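Local coordinates for protein ethylbenzene dehydrogenase beta-subunit (Aromatoleum aromaticum, PDB 2IVF) that serves as the iron-sulfur subunit of a three-chain dehydrogenase, holding three SF4 clusters and one Fe3-S4 cluster that probably relay electrons, at residues V56-G61 with D131-G136; D94-H99 with T116-G121; C151-N156 with G175-D180. All blocks are in the same frame, centred on the assembly; numbering follows the deposited sequence.

Contact 1: residues V56-G61 with D131-G136; sequences VTTYPG and DEDQGG
Thr-58 sends its hydroxyl into the turn formed by residues 131-134, where Asp-133 N donates to Thr-58 OG1 over 2.9 Å in an almost perfectly straight bond (176° at the hydrogen). A chi1 of -61° sets OG1 anti to the carbonyl carbon for this bond, while the methyl group, anti to the backbone N, lies against the amides of residues 133-135, Thr-58 CG2 being 3.8 Å from Gln-134 N. A second dense patch forms just past the strand, where a cis peptide precedes Pro-60: Pro-60 CG rests 3.6 Å from Gly-136 N, and a C-H of Gly-135 is directed at the carbonyl, with Gly-135 CA 3.1 Å from Pro-60 O.

Elsewhere water fills in between the two segments. One molecule accepts from Thr-58 N and lies 2.8 Å from Asp-131 OD1, bridging the two; another donates to Pro-60 O and Asp-131 O and accepts from Gly-135 N, so a single water serves three backbone atoms. Asp-131 OD2 also lies 3.3 Å from Gly-61 CA and accepts from Lys-62 N. Arg-851 of the alpha-subunit forms salt bridges with Glu-132 and Asp-133, and Asp-133 OD2 also hydrogen-bonds Tyr-259 OH of that subunit.

Strand 141-149 runs between 55-59 and 136-138 as the middle of a three-stranded antiparallel sheet, while Val-56 packs on helix 33-42 and Tyr-59 on helix 295-302.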
# COMPACT_ATOMS: atom_id res chain seq x y z
N VAL B 56 -1.11 -4.20 -13.63
CA VAL B 56 0.04 -4.84 -12.98
C VAL B 56 -0.39 -6.08 -12.25
O VAL B 56 -1.30 -6.03 -11.44
CB VAL B 56 0.77 -3.92 -11.98
CG1 VAL B 56 2.02 -4.61 -11.53
CG2 VAL B 56 1.08 -2.55 -12.56
N THR B 57 0.20 -7.22 -12.60
CA THR B 57 -0.16 -8.44 -11.92
C THR B 57 1.09 -9.21 -11.56
O THR B 57 2.17 -8.92 -12.01
CB THR B 57 -1.07 -9.34 -12.80
OG1 THR B 57 -0.42 -9.60 -14.04
CG2 THR B 57 -2.46 -8.64 -13.06
N THR B 58 0.89 -10.23 -10.76
CA THR B 58 2.01 -11.03 -10.27
C THR B 58 2.27 -12.13 -11.32
O THR B 58 1.33 -12.66 -11.93
CB THR B 58 1.73 -11.59 -8.86
OG1 THR B 58 1.54 -10.49 -7.94
CG2 THR B 58 2.87 -12.54 -8.33
N TYR B 59 3.52 -12.38 -11.59
CA TYR B 59 3.91 -13.45 -12.51
C TYR B 59 4.83 -14.45 -11.79
O TYR B 59 5.72 -14.00 -11.01
CB TYR B 59 4.57 -12.89 -13.79
CG TYR B 59 4.64 -13.97 -14.83
CD1 TYR B 59 3.62 -14.13 -15.76
CD2 TYR B 59 5.64 -14.93 -14.78
CE1 TYR B 59 3.63 -15.19 -16.66
CE2 TYR B 59 5.68 -15.96 -15.70
CZ TYR B 59 4.64 -16.09 -16.62
OH TYR B 59 4.64 -17.11 -17.52
N PRO B 60 4.64 -15.79 -12.03
CA PRO B 60 3.52 -16.48 -12.72
C PRO B 60 2.18 -16.08 -12.16
O PRO B 60 2.03 -15.86 -10.92
CB PRO B 60 3.73 -17.96 -12.36
CG PRO B 60 5.14 -18.07 -12.04
CD PRO B 60 5.69 -16.75 -11.68
N GLY B 61 1.20 -16.02 -13.06
CA GLY B 61 -0.17 -15.72 -12.67
C GLY B 61 -1.04 -15.81 -13.92
O GLY B 61 -0.54 -16.14 -15.00
N ASP B 131 -4.89 -12.76 -8.11
CA ASP B 131 -3.78 -13.70 -7.83
C ASP B 131 -2.48 -13.01 -7.42
O ASP B 131 -1.37 -13.57 -7.54
CB ASP B 131 -3.58 -14.76 -8.94
CG ASP B 131 -3.26 -14.18 -10.31
OD1 ASP B 131 -3.20 -12.94 -10.49
OD2 ASP B 131 -3.06 -15.03 -11.20
N GLU B 132 -2.67 -11.84 -6.85
CA GLU B 132 -1.60 -11.06 -6.28
C GLU B 132 -0.73 -11.88 -5.32
O GLU B 132 -1.25 -12.56 -4.44
CB GLU B 132 -2.18 -9.84 -5.57
CG GLU B 132 -1.15 -8.80 -5.14
CD GLU B 132 -1.79 -7.59 -4.54
OE1 GLU B 132 -2.87 -7.74 -3.91
OE2 GLU B 132 -1.20 -6.51 -4.65
N ASP B 133 0.57 -11.74 -5.51
CA ASP B 133 1.59 -12.25 -4.56
C ASP B 133 1.61 -13.76 -4.49
O ASP B 133 2.13 -14.33 -3.55
CB ASP B 133 1.41 -11.65 -3.13
CG ASP B 133 2.03 -10.25 -2.98
OD1 ASP B 133 2.35 -9.60 -4.00
OD2 ASP B 133 2.20 -9.81 -1.80
N GLN B 134 1.09 -14.43 -5.52
CA GLN B 134 1.01 -15.86 -5.46
C GLN B 134 2.16 -16.46 -6.24
O GLN B 134 3.00 -17.15 -5.64
CB GLN B 134 -0.35 -16.37 -5.90
CG GLN B 134 -1.42 -15.98 -4.91
CD GLN B 134 -2.83 -16.22 -5.38
OE1 GLN B 134 -3.70 -15.38 -5.23
NE2 GLN B 134 -3.09 -17.41 -5.84
N GLY B 135 2.22 -16.24 -7.54
CA GLY B 135 3.40 -16.68 -8.27
C GLY B 135 3.55 -18.17 -8.44
O GLY B 135 2.56 -18.90 -8.50
N GLY B 136 4.79 -18.63 -8.52
CA GLY B 136 5.09 -20.01 -8.85
C GLY B 136 6.24 -20.55 -8.05
O GLY B 136 6.67 -19.93 -7.04
O HOH W 1 -1.68 -10.75 -9.75
O HOH W 2 -1.41 -12.74 -12.56
O HOH W 3 0.21 -15.13 -9.10

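Contact 2: residues D94-H99 with T116-G121; sequences DFQFNH and TSKSTG
Gln-96 and Thr-116 face each other as an antiparallel hydrogen-bonded pair, joined by two bonds of unequal straightness. Gln-96 N donates to Thr-116 O at 2.9 Å and 168°, whereas Thr-116 N reaches Gln-96 O at 2.8 Å but only 135°. Next to this pair the side chains of Asp-94 and Lys-118 lie side by side and point the same way; the extended lysine chain ends in a weak salt bridge, Lys-118 NZ being 3.4 Å from Asp-94 OD2. Gln-96 passes obliquely over the lysine, with its NE2 3.6 Å from Lys-118 CD.

The single bridge closes an excursion of the chain that carries helix 99-104, and brings together two loops that otherwise lack regular structure. A bend at chi2 (-67°) folds the Gln-96 side chain back, and Gln-96 NE2 donates to Asp-94 O over 2.7 Å from above the carbonyl plane.

On the other loop Ser-117 OG accepts from both Ser-119 N (2.9 Å) and Thr-120 N (3.1 Å), an ST turn and ST motif that hold residues 117-120 in a tight bend. Asp-93 in turn holds Ser-117 OG and Lys-118 N, and Phe-95 O accepts from Arg-866 of the alpha-subunit.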
# COMPACT_ATOMS: atom_id res chain seq x y z
N ASP B 94 -15.67 -4.85 -11.60
CA ASP B 94 -15.76 -3.47 -11.14
C ASP B 94 -16.52 -3.60 -9.81
O ASP B 94 -17.74 -3.35 -9.71
CB ASP B 94 -16.49 -2.60 -12.15
CG ASP B 94 -16.74 -1.18 -11.65
OD1 ASP B 94 -15.98 -0.69 -10.81
OD2 ASP B 94 -17.72 -0.56 -12.13
N PHE B 95 -15.78 -4.07 -8.80
CA PHE B 95 -16.41 -4.49 -7.55
C PHE B 95 -17.22 -3.36 -6.95
O PHE B 95 -16.76 -2.22 -6.89
CB PHE B 95 -15.38 -4.91 -6.53
CG PHE B 95 -14.69 -6.21 -6.81
CD1 PHE B 95 -15.10 -7.06 -7.83
CD2 PHE B 95 -13.61 -6.59 -6.03
CE1 PHE B 95 -14.44 -8.23 -8.06
CE2 PHE B 95 -12.96 -7.77 -6.28
CZ PHE B 95 -13.39 -8.58 -7.28
N GLN B 96 -18.43 -3.68 -6.53
CA GLN B 96 -19.28 -2.75 -5.80
C GLN B 96 -19.13 -3.09 -4.33
O GLN B 96 -18.97 -4.26 -3.96
CB GLN B 96 -20.69 -2.94 -6.23
CG GLN B 96 -20.83 -2.88 -7.80
CD GLN B 96 -20.52 -1.49 -8.29
OE1 GLN B 96 -21.19 -0.53 -7.90
NE2 GLN B 96 -19.49 -1.36 -9.13
N PHE B 97 -19.24 -2.08 -3.47
CA PHE B 97 -19.07 -2.28 -2.04
C PHE B 97 -20.30 -1.83 -1.30
O PHE B 97 -21.15 -1.20 -1.87
CB PHE B 97 -17.82 -1.56 -1.58
CG PHE B 97 -16.56 -2.21 -2.07
CD1 PHE B 97 -15.96 -3.20 -1.35
CD2 PHE B 97 -16.01 -1.87 -3.30
CE1 PHE B 97 -14.82 -3.84 -1.83
CE2 PHE B 97 -14.90 -2.50 -3.75
CZ PHE B 97 -14.30 -3.50 -3.01
N ASN B 98 -20.41 -2.19 -0.02
CA ASN B 98 -21.67 -2.06 0.69
C ASN B 98 -21.59 -1.18 1.93
O ASN B 98 -22.10 -1.51 2.99
CB ASN B 98 -22.19 -3.46 1.06
CG ASN B 98 -21.26 -4.20 1.96
OD1 ASN B 98 -20.03 -4.04 1.88
ND2 ASN B 98 -21.82 -5.04 2.83
N HIS B 99 -20.99 0.01 1.76
CA HIS B 99 -20.80 0.93 2.88
C HIS B 99 -22.08 1.20 3.66
O HIS B 99 -22.10 1.01 4.88
CB HIS B 99 -20.27 2.28 2.41
CG HIS B 99 -19.00 2.22 1.64
ND1 HIS B 99 -18.96 1.87 0.31
CD2 HIS B 99 -17.73 2.50 2.00
CE1 HIS B 99 -17.71 1.94 -0.11
NE2 HIS B 99 -16.94 2.31 0.90
N THR B 116 -18.87 -7.05 -4.21
CA THR B 116 -19.92 -7.74 -4.95
C THR B 116 -19.51 -7.54 -6.42
O THR B 116 -19.18 -6.43 -6.82
CB THR B 116 -21.29 -7.12 -4.71
OG1 THR B 116 -21.63 -7.20 -3.32
CG2 THR B 116 -22.40 -7.81 -5.53
N SER B 117 -19.55 -8.62 -7.21
CA SER B 117 -19.25 -8.53 -8.65
C SER B 117 -20.28 -7.69 -9.37
O SER B 117 -21.48 -7.84 -9.15
CB SER B 117 -19.18 -9.93 -9.30
OG SER B 117 -19.22 -9.83 -10.73
N LYS B 118 -19.81 -6.82 -10.27
CA LYS B 118 -20.69 -6.06 -11.11
C LYS B 118 -21.28 -6.95 -12.23
O LYS B 118 -22.30 -6.62 -12.81
CB LYS B 118 -20.00 -4.84 -11.71
CG LYS B 118 -21.00 -3.75 -12.11
CD LYS B 118 -20.36 -2.40 -12.48
CE LYS B 118 -21.45 -1.34 -12.62
NZ LYS B 118 -20.95 -0.01 -13.13
N SER B 119 -20.65 -8.08 -12.50
CA SER B 119 -21.11 -9.00 -13.53
C SER B 119 -22.19 -9.94 -13.01
O SER B 119 -23.23 -10.06 -13.63
CB SER B 119 -19.90 -9.78 -14.07
OG SER B 119 -20.25 -10.64 -15.15
N THR B 120 -21.94 -10.61 -11.89
CA THR B 120 -22.86 -11.60 -11.35
C THR B 120 -23.81 -11.06 -10.28
O THR B 120 -24.75 -11.76 -9.89
CB THR B 120 -22.15 -12.75 -10.66
OG1 THR B 120 -21.43 -12.26 -9.51
CG2 THR B 120 -21.20 -13.48 -11.61
N GLY B 121 -23.53 -9.87 -9.77
CA GLY B 121 -24.29 -9.37 -8.62
C GLY B 121 -24.05 -10.14 -7.33
O GLY B 121 -24.72 -9.89 -6.35

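Contact 3: residues C151-N156 with G175-D180; sequences CNHCTN and GIVLVD. With SF4 (iron/sulfur cluster), chain S.
The imidazole of His-153 meets segment 175-180 edge-on: Val-177 N donates to His-153 ND1 over 3.0 Å, close to the ring plane and nearly straight (175° at the hydrogen). ND1 is therefore the acceptor nitrogen of the ring, while NE2 has its own hydrogen-bond partner outside the two segments. One face of the same ring is occupied by a cluster ligand, Cys-151 SG standing 3.7 Å above the plane over its centre. Ile-176 points away from the loop, yet its CG2 methyl still comes to 3.8 Å from His-153 CE1.

Val-177, by contrast, directs its side chain at the opposing loop and the cluster. Its CB and both methyls gather near one sulfide, with Val-177 CG2 3.9 Å from S1 of the SF4, so the valine forms an apolar wall beside the cube. Two cysteines each bind one iron of the cube. Cys-151 SG, anti to its backbone N (chi1 162°), binds FE4 at 2.3 Å, and Cys-154 SG, beside its own N, binds FE3 at 2.3 Å. The peptide between them bends back so that His-153 N donates to Cys-151 SG over 3.2 Å at 164°, a bond that would be expected to stabilise negative charge on the thiolate. Asn-152 N also approaches the cube, 3.4 Å from S2.

Farther out, Lys-170 NZ donates to both Cys-154 O and Gly-175 O, tying the two backbones, and strand 168-170 pairs with 177-179 in a two-stranded antiparallel sheet.

Cys-159 and Cys-194 line the same pocket and are presumably the remaining ligands. The Cys-x-x-Cys spacing, the amide-to-sulfur bond and the two-stranded sheet beside the cluster are those of a bacterial ferredoxin-type 4Fe-4S site.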
# COMPACT_ATOMS: atom_id res chain seq x y z
N CYS B 151 -0.96 -1.13 -23.50
CA CYS B 151 -0.96 -1.41 -24.94
C CYS B 151 0.46 -1.22 -25.42
O CYS B 151 1.14 -0.28 -25.01
CB CYS B 151 -1.92 -0.53 -25.71
SG CYS B 151 -1.61 -0.47 -27.49
N ASN B 152 0.90 -2.11 -26.30
CA ASN B 152 2.26 -2.10 -26.80
C ASN B 152 2.47 -1.17 -27.99
O ASN B 152 3.58 -1.07 -28.47
CB ASN B 152 2.69 -3.56 -27.13
CG ASN B 152 2.62 -4.44 -25.93
OD1 ASN B 152 3.39 -4.24 -24.97
ND2 ASN B 152 1.65 -5.34 -25.89
N HIS B 153 1.42 -0.53 -28.50
CA HIS B 153 1.52 0.33 -29.67
C HIS B 153 2.35 -0.28 -30.75
O HIS B 153 3.30 0.31 -31.30
CB HIS B 153 1.94 1.73 -29.28
CG HIS B 153 0.98 2.34 -28.33
ND1 HIS B 153 -0.21 2.91 -28.74
CD2 HIS B 153 0.95 2.36 -26.97
CE1 HIS B 153 -0.89 3.30 -27.69
NE2 HIS B 153 -0.20 3.00 -26.60
N CYS B 154 1.93 -1.51 -31.07
CA CYS B 154 2.62 -2.38 -31.96
C CYS B 154 2.94 -1.78 -33.31
O CYS B 154 2.23 -0.91 -33.84
CB CYS B 154 1.78 -3.65 -32.13
SG CYS B 154 1.42 -4.45 -30.56
N THR B 155 4.02 -2.28 -33.88
CA THR B 155 4.41 -1.92 -35.26
C THR B 155 3.53 -2.62 -36.26
O THR B 155 3.24 -2.08 -37.33
CB THR B 155 5.87 -2.35 -35.49
OG1 THR B 155 6.71 -1.67 -34.54
CG2 THR B 155 6.33 -2.05 -36.89
N ASN B 156 3.10 -3.84 -35.94
CA ASN B 156 2.17 -4.56 -36.79
C ASN B 156 0.92 -4.93 -36.00
O ASN B 156 0.73 -6.09 -35.66
CB ASN B 156 2.82 -5.80 -37.36
CG ASN B 156 1.87 -6.59 -38.23
OD1 ASN B 156 1.11 -6.00 -38.99
ND2 ASN B 156 1.88 -7.94 -38.09
N GLY B 175 3.65 6.65 -33.55
CA GLY B 175 3.29 5.23 -33.50
C GLY B 175 2.18 4.88 -32.54
O GLY B 175 1.93 3.70 -32.29
N ILE B 176 1.48 5.88 -32.02
CA ILE B 176 0.36 5.63 -31.11
C ILE B 176 -0.81 5.05 -31.87
O ILE B 176 -1.21 5.58 -32.95
CB ILE B 176 -0.07 6.90 -30.36
CG1 ILE B 176 1.10 7.41 -29.48
CG2 ILE B 176 -1.29 6.63 -29.46
CD1 ILE B 176 0.83 8.81 -28.82
N VAL B 177 -1.32 3.93 -31.34
CA VAL B 177 -2.44 3.21 -31.94
C VAL B 177 -3.68 3.65 -31.20
O VAL B 177 -3.72 3.67 -29.99
CB VAL B 177 -2.24 1.68 -31.85
CG1 VAL B 177 -3.50 0.94 -32.40
CG2 VAL B 177 -0.98 1.30 -32.60
N LEU B 178 -4.67 4.09 -31.95
CA LEU B 178 -5.89 4.62 -31.36
C LEU B 178 -7.15 4.03 -31.99
O LEU B 178 -7.18 3.70 -33.17
CB LEU B 178 -5.93 6.17 -31.52
CG LEU B 178 -4.84 6.94 -30.74
CD1 LEU B 178 -4.86 8.39 -31.19
CD2 LEU B 178 -4.99 6.86 -29.21
N VAL B 179 -8.20 3.95 -31.18
CA VAL B 179 -9.56 3.63 -31.64
C VAL B 179 -10.34 4.94 -31.77
O VAL B 179 -10.61 5.61 -30.77
CB VAL B 179 -10.33 2.72 -30.64
CG1 VAL B 179 -11.79 2.50 -31.16
CG2 VAL B 179 -9.61 1.39 -30.41
N ASP B 180 -10.69 5.29 -33.00
CA ASP B 180 -11.50 6.47 -33.29
C ASP B 180 -12.91 6.28 -32.71
O ASP B 180 -13.70 5.47 -33.22
CB ASP B 180 -11.54 6.67 -34.80
CG ASP B 180 -12.46 7.76 -35.24
OD1 ASP B 180 -13.41 8.12 -34.50
OD2 ASP B 180 -12.24 8.25 -36.37
FE1 SF4 S . -3.04 -4.98 -28.91
FE2 SF4 S . -3.31 -3.29 -30.90
FE3 SF4 S . -0.81 -4.13 -30.15
FE4 SF4 S . -2.21 -2.44 -28.50
S1 SF4 S . -1.43 -1.98 -30.63
S2 SF4 S . -1.10 -4.37 -27.90
S3 SF4 S . -4.34 -3.12 -28.90
S4 SF4 S . -2.46 -5.43 -31.09

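From the N terminus, the chain enters contact 1 along strand 55-59, then makes a long, largely irregular excursion that returns at 131-136. Contact 2 lies wholly within that excursion, where 94-99 and 116-121 close a smaller loop around helix 99-104; the centres of the two contacts are 23 Å apart, and they do not touch. From the end of contact 1 the chain runs on through strands 136-138 and 141-149 to contact 3, which spans helix 158-162 and strand 168-170. Contacts 1 and 3 therefore follow in series, on opposite sides of the chain's centre, with strand 141-149 leading from the sheet of the first to the cluster loop of the third.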